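Local coordinates for penicillin-binding protein activator LpoB (Salmonella enterica subsp. enterica serovar Typhimurium, PDB 4Q6V), which probably regulates peptidoglycan synthesis, as an outer-membrane lipoprotein essential for penicillin-binding protein 1B, and is represented here by the C-terminal domain of LpoB, at residues A[1-6]-A[111-116]; A[64-69]-A[88-93]. All blocks are in the same frame, centred on the assembly; numbering follows the deposited sequence.

Interaction 1. Residues A[1-6]-A[111-116]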
loop_
_atom_site.group_PDB
_atom_site.type_symbol
_atom_site.label_atom_id
_atom_site.label_comp_id
_atom_site.label_asym_id
_atom_site.label_seq_id
_atom_site.Cartn_x
_atom_site.Cartn_y
_atom_site.Cartn_z
ATOM N N TYR A 1 -10.094 16.050 1.650
ATOM C CA TYR A 1 -8.741 15.482 1.958
ATOM C C TYR A 1 -7.813 15.698 0.789
ATOM O O TYR A 1 -8.159 15.346 -0.315
ATOM C CB TYR A 1 -8.762 13.971 2.194
ATOM C CG TYR A 1 -9.468 13.492 3.432
ATOM C CD1 TYR A 1 -9.168 14.031 4.671
ATOM C CD2 TYR A 1 -10.404 12.468 3.373
ATOM C CE1 TYR A 1 -9.810 13.593 5.815
ATOM C CE2 TYR A 1 -11.037 12.021 4.515
ATOM C CZ TYR A 1 -10.748 12.596 5.735
ATOM O OH TYR A 1 -11.389 12.132 6.862
ATOM N N ASP A 2 -6.642 16.254 1.070
ATOM C CA ASP A 2 -5.563 16.362 0.100
ATOM C C ASP A 2 -4.616 15.172 0.218
ATOM O O ASP A 2 -3.573 15.276 0.874
ATOM C CB ASP A 2 -4.763 17.653 0.312
ATOM C CG ASP A 2 -3.763 17.906 -0.806
ATOM O OD1 ASP A 2 -3.841 17.209 -1.849
ATOM O OD2 ASP A 2 -2.910 18.807 -0.629
ATOM N N TRP A 3 -5.007 14.066 -0.409
ATOM C CA TRP A 3 -4.236 12.819 -0.346
ATOM C C TRP A 3 -2.866 12.903 -1.030
ATOM O O TRP A 3 -1.857 12.482 -0.433
ATOM C CB TRP A 3 -5.057 11.699 -0.943
ATOM C CG TRP A 3 -6.228 11.207 -0.142
ATOM C CD1 TRP A 3 -7.529 11.266 -0.537
ATOM C CD2 TRP A 3 -6.227 10.529 1.126
ATOM N NE1 TRP A 3 -8.344 10.675 0.407
ATOM C CE2 TRP A 3 -7.571 10.221 1.439
ATOM C CE3 TRP A 3 -5.233 10.170 2.036
ATOM C CZ2 TRP A 3 -7.950 9.564 2.629
ATOM C CZ3 TRP A 3 -5.599 9.493 3.202
ATOM C CH2 TRP A 3 -6.938 9.219 3.497
ATOM N N ASN A 4 -2.814 13.511 -2.218
ATOM C CA ASN A 4 -1.525 13.798 -2.889
ATOM C C ASN A 4 -0.541 14.577 -2.028
ATOM O O ASN A 4 0.646 14.274 -1.949
ATOM C CB ASN A 4 -1.739 14.518 -4.236
ATOM C CG ASN A 4 -2.026 13.577 -5.420
ATOM O OD1 ASN A 4 -1.524 12.454 -5.504
ATOM N ND2 ASN A 4 -2.820 14.038 -6.363
ATOM N N GLY A 5 -1.026 15.611 -1.349
ATOM C CA GLY A 5 -0.183 16.412 -0.504
ATOM C C GLY A 5 0.482 15.609 0.561
ATOM O O GLY A 5 1.667 15.835 0.875
ATOM N N ALA A 6 -0.266 14.647 1.106
ATOM C CA ALA A 6 0.275 13.686 2.049
ATOM C C ALA A 6 1.116 12.574 1.398
ATOM O O ALA A 6 2.214 12.233 1.901
ATOM C CB ALA A 6 -0.853 13.101 2.854
ATOM N N PRO A 111 -6.534 13.099 9.824
ATOM C CA PRO A 111 -5.927 11.781 9.882
ATOM C C PRO A 111 -4.395 11.824 9.870
ATOM O O PRO A 111 -3.760 12.723 9.331
ATOM C CB PRO A 111 -6.437 11.116 8.632
ATOM C CG PRO A 111 -7.675 11.857 8.225
ATOM C CD PRO A 111 -7.378 13.261 8.625
ATOM N N ALA A 112 -3.790 10.811 10.453
ATOM C CA ALA A 112 -2.365 10.502 10.244
ATOM C C ALA A 112 -2.166 9.336 9.283
ATOM O O ALA A 112 -2.627 8.224 9.503
ATOM C CB ALA A 112 -1.673 10.308 11.578
ATOM N N LEU A 113 -1.504 9.595 8.154
ATOM C CA LEU A 113 -1.137 8.575 7.162
ATOM C C LEU A 113 0.215 7.950 7.544
ATOM O O LEU A 113 1.179 8.620 7.808
ATOM C CB LEU A 113 -1.114 9.182 5.768
ATOM C CG LEU A 113 -0.947 8.221 4.601
ATOM C CD1 LEU A 113 -2.098 7.278 4.479
ATOM C CD2 LEU A 113 -0.782 9.007 3.330
ATOM N N GLN A 114 0.246 6.627 7.646
ATOM C CA GLN A 114 1.479 5.883 7.883
ATOM C C GLN A 114 1.611 4.795 6.842
ATOM O O GLN A 114 0.614 4.189 6.448
ATOM C CB GLN A 114 1.520 5.305 9.300
ATOM C CG GLN A 114 1.652 6.403 10.350
ATOM C CD GLN A 114 1.166 6.035 11.743
ATOM O OE1 GLN A 114 0.410 5.078 11.920
ATOM N NE2 GLN A 114 1.585 6.813 12.743
HETATM N N MSE A 115 2.842 4.581 6.403
HETATM C CA MSE A 115 3.084 3.606 5.318
HETATM C C MSE A 115 4.277 2.775 5.682
HETATM O O MSE A 115 5.170 3.214 6.379
HETATM C CB MSE A 115 3.334 4.329 3.994
HETATM C CG MSE A 115 2.067 4.985 3.465
HETATM SE SE MSE A 115 2.307 5.748 1.654
HETATM C CE MSE A 115 4.092 6.457 1.968
ATOM N N GLN A 116 4.290 1.520 5.239
ATOM C CA GLN A 116 5.434 0.653 5.415
ATOM C C GLN A 116 5.674 -0.251 4.198
ATOM O O GLN A 116 4.729 -0.797 3.616
ATOM C CB GLN A 116 5.220 -0.177 6.651
ATOM C CG GLN A 116 4.465 0.561 7.750
ATOM C CD GLN A 116 3.840 -0.442 8.641
ATOM O OE1 GLN A 116 4.576 -1.126 9.374
ATOM N NE2 GLN A 116 2.508 -0.550 8.574
#
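Residues 1-6, the start of helix 3-15 and the two residues before it, run over the beginning of strand 112-119, the backbones closing from 9.2 Å between the CA atoms of Tyr1 and Pro111 to 7.4 Å between those of Ala6 and Leu113. No hydrogen bond joins the segments; three apolar pairs do the work. The Tyr1 ring and the pyrrolidine of Pro111 meet obliquely, Tyr1 CE1 lying 3.7 Å from Pro111 CG and equally near its CD, and Tyr1 OH lies 4.0 Å from Pro111 CG. Further along, the two methyls of Leu113 divide their partners: CD2 meets Ala6 CB at 4.1 Å, while CD1 approaches Trp3 CZ3 more loosely, at 4.3 Å. Leu113 CB points toward the helix, and with CG anti to the backbone N (chi1 -171°) the two methyls end beside Ala6 and Trp3. Tyr1 CB in turn sits 3.8 Å above one face of the Trp3 indole, near its rim. Asp2 caps the helix, accepting a weak bond from Gly5 N at OD1 (3.3 Å). Leu113 also touches Met7 and Leu10 on later turns of the same helix, and Trp3 reaches Ala44 and Thr47 of helix 41-54. Mostly buried, this contact lies in an alpha/beta domain, in which the N-terminal helix packs by aliphatic and aromatic side chains on one face of a mixed beta-sheet.

Interaction 2. Residues A[64-69]-A[88-93]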
loop_
_atom_site.group_PDB
_atom_site.type_symbol
_atom_site.label_atom_id
_atom_site.label_comp_id
_atom_site.label_asym_id
_atom_site.label_seq_id
_atom_site.Cartn_x
_atom_site.Cartn_y
_atom_site.Cartn_z
ATOM N N GLN A 64 -7.577 -7.411 -10.401
ATOM C CA GLN A 64 -8.093 -8.676 -10.875
ATOM C C GLN A 64 -7.130 -9.784 -10.545
ATOM O O GLN A 64 -7.522 -10.823 -10.021
ATOM C CB GLN A 64 -8.444 -8.649 -12.362
ATOM C CG GLN A 64 -9.793 -7.955 -12.655
ATOM C CD GLN A 64 -10.379 -8.412 -13.985
ATOM O OE1 GLN A 64 -10.292 -9.603 -14.326
ATOM N NE2 GLN A 64 -10.967 -7.483 -14.748
ATOM N N GLN A 65 -5.840 -9.525 -10.777
ATOM C CA GLN A 65 -4.785 -10.404 -10.292
ATOM C C GLN A 65 -4.890 -10.759 -8.823
ATOM O O GLN A 65 -4.722 -11.927 -8.424
ATOM C CB GLN A 65 -3.403 -9.859 -10.614
ATOM C CG GLN A 65 -3.088 -9.789 -12.099
ATOM C CD GLN A 65 -1.780 -9.135 -12.343
ATOM O OE1 GLN A 65 -0.801 -9.470 -11.678
ATOM N NE2 GLN A 65 -1.735 -8.163 -13.254
ATOM N N LEU A 66 -5.169 -9.763 -8.004
ATOM C CA LEU A 66 -5.298 -9.993 -6.577
ATOM C C LEU A 66 -6.484 -10.841 -6.253
ATOM O O LEU A 66 -6.336 -11.806 -5.464
ATOM C CB LEU A 66 -5.392 -8.684 -5.775
ATOM C CG LEU A 66 -4.110 -7.854 -5.767
ATOM C CD1 LEU A 66 -4.356 -6.445 -5.237
ATOM C CD2 LEU A 66 -3.016 -8.587 -4.998
ATOM N N SER A 67 -7.637 -10.490 -6.847
ATOM C CA SER A 67 -8.838 -11.296 -6.712
ATOM C C SER A 67 -8.542 -12.776 -7.031
ATOM O O SER A 67 -8.777 -13.676 -6.216
ATOM C CB SER A 67 -9.969 -10.724 -7.587
ATOM O OG SER A 67 -11.221 -11.125 -7.126
HETATM N N MSE A 68 -7.972 -13.009 -8.209
HETATM C CA MSE A 68 -7.590 -14.366 -8.610
HETATM C C MSE A 68 -6.668 -15.046 -7.629
HETATM O O MSE A 68 -6.865 -16.227 -7.308
HETATM C CB MSE A 68 -6.842 -14.334 -9.935
HETATM C CG MSE A 68 -7.560 -13.607 -11.051
HETATM SE SE MSE A 68 -9.214 -14.574 -11.462
HETATM C CE MSE A 68 -10.295 -12.947 -11.817
ATOM N N ALA A 69 -5.614 -14.343 -7.186
ATOM C CA ALA A 69 -4.679 -14.889 -6.234
ATOM C C ALA A 69 -5.338 -15.277 -4.910
ATOM O O ALA A 69 -5.112 -16.403 -4.404
ATOM C CB ALA A 69 -3.523 -13.944 -5.985
ATOM N N ILE A 88 2.096 -11.771 2.130
ATOM C CA ILE A 88 3.248 -12.442 1.551
ATOM C C ILE A 88 2.825 -13.672 0.733
ATOM O O ILE A 88 3.418 -13.967 -0.328
ATOM C CB ILE A 88 4.253 -12.885 2.627
ATOM C CG1 ILE A 88 4.815 -11.661 3.312
ATOM C CG2 ILE A 88 5.426 -13.625 2.015
ATOM C CD1 ILE A 88 5.565 -11.953 4.583
ATOM N N GLY A 89 1.853 -14.415 1.268
ATOM C CA GLY A 89 1.260 -15.534 0.532
ATOM C C GLY A 89 0.774 -15.073 -0.828
ATOM O O GLY A 89 1.042 -15.732 -1.827
ATOM N N ILE A 90 0.112 -13.920 -0.884
ATOM C CA ILE A 90 -0.416 -13.379 -2.112
ATOM C C ILE A 90 0.705 -12.828 -2.985
ATOM O O ILE A 90 0.758 -13.076 -4.180
ATOM C CB ILE A 90 -1.504 -12.298 -1.852
ATOM C CG1 ILE A 90 -2.743 -12.874 -1.170
ATOM C CG2 ILE A 90 -1.955 -11.641 -3.155
ATOM C CD1 ILE A 90 -3.492 -13.872 -1.999
ATOM N N ALA A 91 1.644 -12.096 -2.386
ATOM C CA ALA A 91 2.750 -11.475 -3.097
ATOM C C ALA A 91 3.511 -12.522 -3.852
ATOM O O ALA A 91 3.909 -12.311 -5.013
ATOM C CB ALA A 91 3.641 -10.762 -2.106
ATOM N N ARG A 92 3.703 -13.697 -3.248
ATOM C CA ARG A 92 4.501 -14.764 -3.900
ATOM C C ARG A 92 3.825 -15.370 -5.121
ATOM O O ARG A 92 4.487 -15.619 -6.144
ATOM C CB ARG A 92 4.862 -15.847 -2.890
ATOM C CG ARG A 92 5.789 -15.354 -1.781
ATOM C CD ARG A 92 6.629 -16.492 -1.195
ATOM N NE ARG A 92 7.738 -16.003 -0.358
ATOM C CZ ARG A 92 7.740 -16.012 0.975
ATOM N NH1 ARG A 92 6.714 -16.491 1.683
ATOM N NH2 ARG A 92 8.798 -15.535 1.622
ATOM N N ASN A 93 2.505 -15.553 -5.028
ATOM C CA ASN A 93 1.731 -16.022 -6.165
ATOM C C ASN A 93 1.770 -15.091 -7.345
ATOM O O ASN A 93 1.809 -15.592 -8.457
ATOM C CB ASN A 93 0.273 -16.310 -5.775
ATOM C CG ASN A 93 -0.043 -17.796 -5.693
ATOM O OD1 ASN A 93 -1.168 -18.231 -5.975
ATOM N ND2 ASN A 93 0.956 -18.598 -5.313
#
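Ile90 meets helix 63-72 with both branches. Its CG2 stands anti to the backbone N and meets Leu66 CD2 at 3.7 Å, the two side chains crossing at about a right angle. The same methyl lies 4.0 Å from Ala69 CB. The other branch, with CG1 beside the backbone N (chi1 -65°), carries CD1 over the main chain of Ala69, 3.7 Å from Ala69 C and also beside Ala69 CB, so part of the packing is side chain on backbone. Ala69 faces the opposing helix with a single methyl, which allows the CA atoms of Ala69 and Ile90 to come within 6.1 Å. This is a helix-helix contact between two successive helices, 63-72 and 84-94, whose short segments run 9.9 Å apart at closest axis approach with their directions 113° apart; at so steep an angle the touching patch stays small. Leu66 leaves its helix at an angle to the partner, and it is the tip of the side chain that closes the gap to Ile90. Leu66 and Ile90 both rest on Leu27 of strand 25-35, which joins the helix pair to the sheet, and Leu73 covers Ile90 from the loop following helix 63-72. At the exposed margin Asn93 brings its CB to 4.5 Å from Ala69 CB, a loose approach one helical turn beyond Ile90.

Interactions 1 and 2 lie on opposite sides of the chain's centre, their own centres 25 Å apart and their nearest atoms about 11 Å, and share no helix or strand. Interaction 1 seats the N-terminal helix on strand 112-119 and is largely buried; interaction 2 sets helix against helix, both within the chain between 1-6 and 111-116, and runs out to an exposed margin. Neither uses a hydrogen bond between its segments. Aromatic rings take part in 1-6 with 111-116, whereas 64-69 with 88-93 relies on small and branched aliphatic groups. The sheet relates them: strand 112-119 belongs to interaction 1, and strand 25-35 lies against interaction 2.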